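Local coordinates for protein Exo-beta-1,3-galactanase (Bifidobacterium bifidum, PDB 5FLW) that probably removes galactose units from the ends of beta-1,3-galactan chains, as a putative exo-beta-1,3-galactanase of glycoside hydrolase family 43, at residues Q26-T31 with V86-A91; T92-M97 with V115-T120. One frame throughout, in Å; residues are numbered along the deposited sequence.

Interaction 1. Residues Q26-T31 with V86-A91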
loop_
_atom_site.group_PDB
_atom_site.type_symbol
_atom_site.label_atom_id
_atom_site.label_comp_id
_atom_site.label_asym_id
_atom_site.label_seq_id
_atom_site.Cartn_x
_atom_site.Cartn_y
_atom_site.Cartn_z
ATOM N N GLN A 26 7.383 4.043 -4.464
ATOM C CA GLN A 26 7.394 4.952 -5.601
ATOM C C GLN A 26 8.788 4.973 -6.195
ATOM O O GLN A 26 9.769 4.974 -5.455
ATOM C CB GLN A 26 7.119 6.385 -5.140
ATOM C CG GLN A 26 5.678 6.682 -4.783
ATOM C CD GLN A 26 4.794 6.610 -5.994
ATOM O OE1 GLN A 26 4.896 7.445 -6.898
ATOM N NE2 GLN A 26 3.929 5.611 -6.038
ATOM N N LYS A 27 8.874 4.993 -7.526
ATOM C CA LYS A 27 10.151 5.158 -8.210
ATOM C C LYS A 27 10.284 6.620 -8.625
ATOM O O LYS A 27 9.471 7.117 -9.411
ATOM C CB LYS A 27 10.264 4.226 -9.416
ATOM C CG LYS A 27 11.716 4.024 -9.866
ATOM C CD LYS A 27 11.805 3.194 -11.131
ATOM C CE LYS A 27 13.256 2.917 -11.518
ATOM N NZ LYS A 27 13.372 1.920 -12.640
ATOM N N PHE A 28 11.281 7.314 -8.064
ATOM C CA PHE A 28 11.605 8.693 -8.426
ATOM C C PHE A 28 13.034 8.691 -8.955
ATOM O O PHE A 28 13.962 8.287 -8.238
ATOM C CB PHE A 28 11.532 9.596 -7.192
ATOM C CG PHE A 28 10.197 9.616 -6.507
ATOM C CD1 PHE A 28 9.028 9.818 -7.236
ATOM C CD2 PHE A 28 10.113 9.472 -5.125
ATOM C CE1 PHE A 28 7.789 9.866 -6.605
ATOM C CE2 PHE A 28 8.875 9.504 -4.479
ATOM C CZ PHE A 28 7.712 9.717 -5.226
ATOM N N GLY A 29 13.221 9.184 -10.180
ATOM C CA GLY A 29 14.494 8.976 -10.852
ATOM C C GLY A 29 14.758 7.488 -11.070
ATOM O O GLY A 29 13.892 6.717 -11.522
ATOM N N ASP A 30 15.963 7.053 -10.712
ATOM C CA ASP A 30 16.376 5.672 -10.894
ATOM C C ASP A 30 16.279 4.845 -9.601
ATOM O O ASP A 30 16.772 3.709 -9.556
ATOM C CB ASP A 30 17.803 5.656 -11.455
ATOM C CG ASP A 30 18.849 6.116 -10.418
ATOM O OD1 ASP A 30 18.468 6.656 -9.350
ATOM O OD2 ASP A 30 20.072 5.933 -10.669
ATOM N N THR A 31 15.630 5.383 -8.564
ATOM C CA THR A 31 15.642 4.802 -7.229
ATOM C C THR A 31 14.222 4.549 -6.737
ATOM O O THR A 31 13.330 5.383 -6.937
ATOM C CB THR A 31 16.382 5.768 -6.303
ATOM O OG1 THR A 31 17.726 5.911 -6.776
ATOM C CG2 THR A 31 16.376 5.298 -4.856
ATOM N N VAL A 86 2.920 7.728 -0.750
ATOM C CA VAL A 86 3.447 8.992 -1.273
ATOM C C VAL A 86 3.193 9.068 -2.776
ATOM O O VAL A 86 3.356 8.075 -3.493
ATOM C CB VAL A 86 4.959 9.163 -0.946
ATOM C CG1 VAL A 86 5.609 10.362 -1.695
ATOM C CG2 VAL A 86 5.157 9.296 0.581
ATOM N N LEU A 87 2.807 10.257 -3.257
ATOM C CA LEU A 87 2.770 10.552 -4.684
ATOM C C LEU A 87 3.520 11.853 -4.934
ATOM O O LEU A 87 3.574 12.740 -4.063
ATOM C CB LEU A 87 1.334 10.728 -5.226
ATOM C CG LEU A 87 0.438 9.480 -5.306
ATOM C CD1 LEU A 87 -0.997 9.863 -5.740
ATOM C CD2 LEU A 87 1.018 8.430 -6.232
ATOM N N HIS A 88 4.115 11.956 -6.130
ATOM C CA HIS A 88 4.738 13.192 -6.593
ATOM C C HIS A 88 3.707 13.950 -7.436
ATOM O O HIS A 88 3.197 13.409 -8.430
ATOM C CB HIS A 88 6.018 12.886 -7.385
ATOM C CG HIS A 88 6.844 14.099 -7.715
ATOM N ND1 HIS A 88 7.701 14.142 -8.795
ATOM C CD2 HIS A 88 6.953 15.303 -7.105
ATOM C CE1 HIS A 88 8.314 15.314 -8.825
ATOM N NE2 HIS A 88 7.854 16.049 -7.831
ATOM N N CYS A 89 3.388 15.195 -7.020
ATOM C CA CYS A 89 2.306 15.966 -7.640
ATOM C C CYS A 89 2.812 16.685 -8.887
ATOM O O CYS A 89 3.666 17.574 -8.772
ATOM C CB CYS A 89 1.763 17.003 -6.669
ATOM S SG CYS A 89 0.480 18.021 -7.403
ATOM N N PRO A 90 2.299 16.369 -10.079
ATOM C CA PRO A 90 2.836 17.033 -11.284
ATOM C C PRO A 90 2.636 18.541 -11.295
ATOM O O PRO A 90 3.536 19.288 -11.717
ATOM C CB PRO A 90 2.085 16.340 -12.425
ATOM C CG PRO A 90 1.633 15.039 -11.842
ATOM C CD PRO A 90 1.319 15.320 -10.414
ATOM N N ALA A 91 1.481 19.019 -10.810
ATOM C CA ALA A 91 1.184 20.441 -10.943
ATOM C C ALA A 91 2.043 21.289 -10.015
ATOM O O ALA A 91 2.387 22.417 -10.369
ATOM C CB ALA A 91 -0.300 20.700 -10.685
HETATM O O HOH W 1 4.345 9.916 -7.977
#
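Strand 26-28 and strand 86-88 are the innermost strands of two neighbouring blades of the GH43 five-bladed beta-propeller. They run 34° apart with axes 8.3 Å from each other, and no direct hydrogen bond joins them. Gln-26 points toward strand 86-88. Its chain bends at chi2 (-67°), which lays the amide group beside the Val-86 carbonyl. Gln-26 CG is tight against Val-86 O at 3.0 Å. The amide end reaches Leu-87 CD2 obliquely. A water bridges the strands: it donates to Gln-26 OE1 at 2.8 Å and accepts from His-88 N at 2.8 Å. An alanine at Gln-26 would remove the amide that holds this water and would probably weaken the link to His-88 N. At Phe-28, CG lies anti to the carbonyl carbon (chi1 -59°). The ring thus reaches both Val-86 and His-88. Val-86 CG1 meets its edge, 4.2 Å from Phe-28 CZ. His-88 CB lies 3.6 Å from Phe-28 CE1. Beyond Phe-28 the chain leaves in a type II' turn to Thr-31. The seam is therefore mixed: an aromatic and aliphatic patch lies beside one water that satisfies a backbone N-H.

Interaction 2. Residues T92-M97 with V115-T120; sequences TGKYVM and VADAPT
The start of strand 95-102 pairs with the end of strand 110-116 in a beta hairpin. Tyr-95 and Ala-116 form an antiparallel hydrogen-bonded pair. Tyr-95 N donates to Ala-116 O at 2.9 Å, and Ala-116 N returns a bond to Tyr-95 O at 2.8 Å. Val-96 and Val-115 follow as a non-hydrogen-bonded pair, with side chains on the other face of the sheet.

The Tyr-95 side chain has CG anti to the carbonyl carbon (chi1 -64°), and the ring stands with one face turned to Pro-119. Pro-119 lies alongside, pointing the same way. Its CD sits over that face, 3.8 Å from the Tyr-95 ring centroid and 22° off the normal, a CH-pi contact. The Ala-116 and Asp-117 carbonyl oxygens lie at the ring edge.

Lys-94 CB rests 3.8 Å from Val-115 CG1. Lys-94 CG lies anti to the carbonyl carbon, and the chain bends at chi2 (-51°). Beyond this bend it is extended and runs beside Asp-117. The tip closes a salt bridge, Lys-94 NZ to Asp-117 OD1 at 2.6 Å, met from above the carboxylate plane. Thr-92 OG1 accepts from Lys-94 N at 3.1 Å, making an ST turn. A water donates to both Gly-93 O and Asp-117 O.

Polar links thus gather at the strand ends, where the chains diverge: the salt bridge and the water continue the pairing beyond the last backbone bonds. The proline on the tyrosine face probably limits how far that ring can turn.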
loop_
_atom_site.group_PDB
_atom_site.type_symbol
_atom_site.label_atom_id
_atom_site.label_comp_id
_atom_site.label_asym_id
_atom_site.label_seq_id
_atom_site.Cartn_x
_atom_site.Cartn_y
_atom_site.Cartn_z
ATOM N N THR A 92 2.436 20.758 -8.848
ATOM C CA THR A 92 3.112 21.548 -7.830
ATOM C C THR A 92 4.559 21.141 -7.607
ATOM O O THR A 92 5.308 21.921 -7.012
ATOM C CB THR A 92 2.394 21.409 -6.480
ATOM O OG1 THR A 92 2.544 20.066 -6.014
ATOM C CG2 THR A 92 0.890 21.775 -6.568
ATOM N N GLY A 93 4.952 19.932 -8.017
ATOM C CA GLY A 93 6.260 19.392 -7.707
ATOM C C GLY A 93 6.436 18.905 -6.279
ATOM O O GLY A 93 7.543 18.470 -5.916
ATOM N N LYS A 94 5.412 19.009 -5.438
ATOM C CA LYS A 94 5.540 18.558 -4.061
ATOM C C LYS A 94 5.369 17.039 -3.964
ATOM O O LYS A 94 4.779 16.381 -4.835
ATOM C CB LYS A 94 4.509 19.256 -3.158
ATOM C CG LYS A 94 4.580 20.780 -3.181
ATOM C CD LYS A 94 6.014 21.265 -2.925
ATOM C CE LYS A 94 6.087 22.788 -2.809
ATOM N NZ LYS A 94 7.506 23.283 -2.787
ATOM N N TYR A 95 5.901 16.488 -2.883
ATOM C CA TYR A 95 5.653 15.105 -2.504
ATOM C C TYR A 95 4.590 15.096 -1.405
ATOM O O TYR A 95 4.783 15.702 -0.346
ATOM C CB TYR A 95 6.956 14.472 -2.019
ATOM C CG TYR A 95 7.972 14.407 -3.140
ATOM C CD1 TYR A 95 8.810 15.493 -3.426
ATOM C CD2 TYR A 95 8.051 13.266 -3.972
ATOM C CE1 TYR A 95 9.709 15.425 -4.474
ATOM C CE2 TYR A 95 8.953 13.202 -5.012
ATOM C CZ TYR A 95 9.775 14.277 -5.253
ATOM O OH TYR A 95 10.675 14.233 -6.288
ATOM N N VAL A 96 3.457 14.443 -1.673
ATOM C CA VAL A 96 2.328 14.411 -0.749
ATOM C C VAL A 96 2.228 13.006 -0.172
ATOM O O VAL A 96 2.222 12.015 -0.916
ATOM C CB VAL A 96 1.010 14.840 -1.419
ATOM C CG1 VAL A 96 -0.085 14.910 -0.381
ATOM C CG2 VAL A 96 1.168 16.160 -2.188
ATOM N N MET A 97 2.159 12.927 1.155
ATOM C CA MET A 97 1.978 11.677 1.864
ATOM C C MET A 97 0.545 11.568 2.392
ATOM O O MET A 97 -0.031 12.556 2.879
ATOM C CB MET A 97 2.972 11.560 3.018
ATOM C CG MET A 97 2.864 10.254 3.781
ATOM S SD MET A 97 4.126 10.084 5.104
ATOM C CE MET A 97 5.613 9.861 4.123
ATOM N N VAL A 115 2.979 17.003 3.557
ATOM C CA VAL A 115 3.609 17.522 2.340
ATOM C C VAL A 115 5.106 17.764 2.564
ATOM O O VAL A 115 5.518 18.264 3.619
ATOM C CB VAL A 115 2.921 18.826 1.858
ATOM C CG1 VAL A 115 3.492 19.284 0.529
ATOM C CG2 VAL A 115 1.410 18.656 1.760
ATOM N N ALA A 116 5.913 17.452 1.552
ATOM C CA ALA A 116 7.353 17.689 1.596
ATOM C C ALA A 116 7.834 18.234 0.254
ATOM O O ALA A 116 7.217 18.008 -0.788
ATOM C CB ALA A 116 8.107 16.390 1.891
ATOM N N ASP A 117 8.990 18.910 0.282
ATOM C CA ASP A 117 9.649 19.347 -0.954
ATOM C C ASP A 117 10.531 18.285 -1.589
ATOM O O ASP A 117 10.881 18.418 -2.766
ATOM C CB ASP A 117 10.550 20.560 -0.719
ATOM C CG ASP A 117 9.758 21.806 -0.359
ATOM O OD1 ASP A 117 8.581 21.939 -0.787
ATOM O OD2 ASP A 117 10.327 22.651 0.356
ATOM N N ALA A 118 10.914 17.257 -0.839
ATOM C CA ALA A 118 11.797 16.190 -1.287
ATOM C C ALA A 118 11.184 14.850 -0.869
ATOM O O ALA A 118 10.417 14.810 0.104
ATOM C CB ALA A 118 13.189 16.351 -0.656
ATOM N N PRO A 119 11.481 13.757 -1.593
ATOM C CA PRO A 119 10.878 12.457 -1.224
ATOM C C PRO A 119 11.359 11.899 0.111
ATOM O O PRO A 119 10.689 11.006 0.666
ATOM C CB PRO A 119 11.266 11.539 -2.397
ATOM C CG PRO A 119 12.519 12.133 -2.949
ATOM C CD PRO A 119 12.325 13.646 -2.798
ATOM N N THR A 120 12.450 12.421 0.669
ATOM C CA THR A 120 12.918 12.001 1.982
ATOM C C THR A 120 12.473 12.942 3.084
ATOM O O THR A 120 13.013 12.866 4.196
ATOM C CB THR A 120 14.440 11.846 1.982
ATOM O OG1 THR A 120 15.042 13.075 1.545
ATOM C CG2 THR A 120 14.858 10.693 1.040
HETATM O O HOH W 2 9.463 19.898 -4.562
#

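In the fold
Interactions 1 and 2 have centres about 9 Å apart and meet through strands 80-88 and 95-102, neighbours in one antiparallel sheet. Leu-87 O probably accepts a hydrogen bond from Val-96 N at 2.9 Å. Cys-89 N probably bonds to Lys-94 O at 2.8 Å. The aromatic groups also join: Tyr-95 stacks on His-88 and meets Phe-28 edge-to-face. Pro-119, which lies on Tyr-95, touches Phe-28 too. Interaction 1 is the seam between two propeller blades, and interaction 2 lies within one of them. Tyr-95 thus ties the hairpin to the seam. Both contacts lie on the same side of the chain's centre, their own centres about 15 and 18 Å from it.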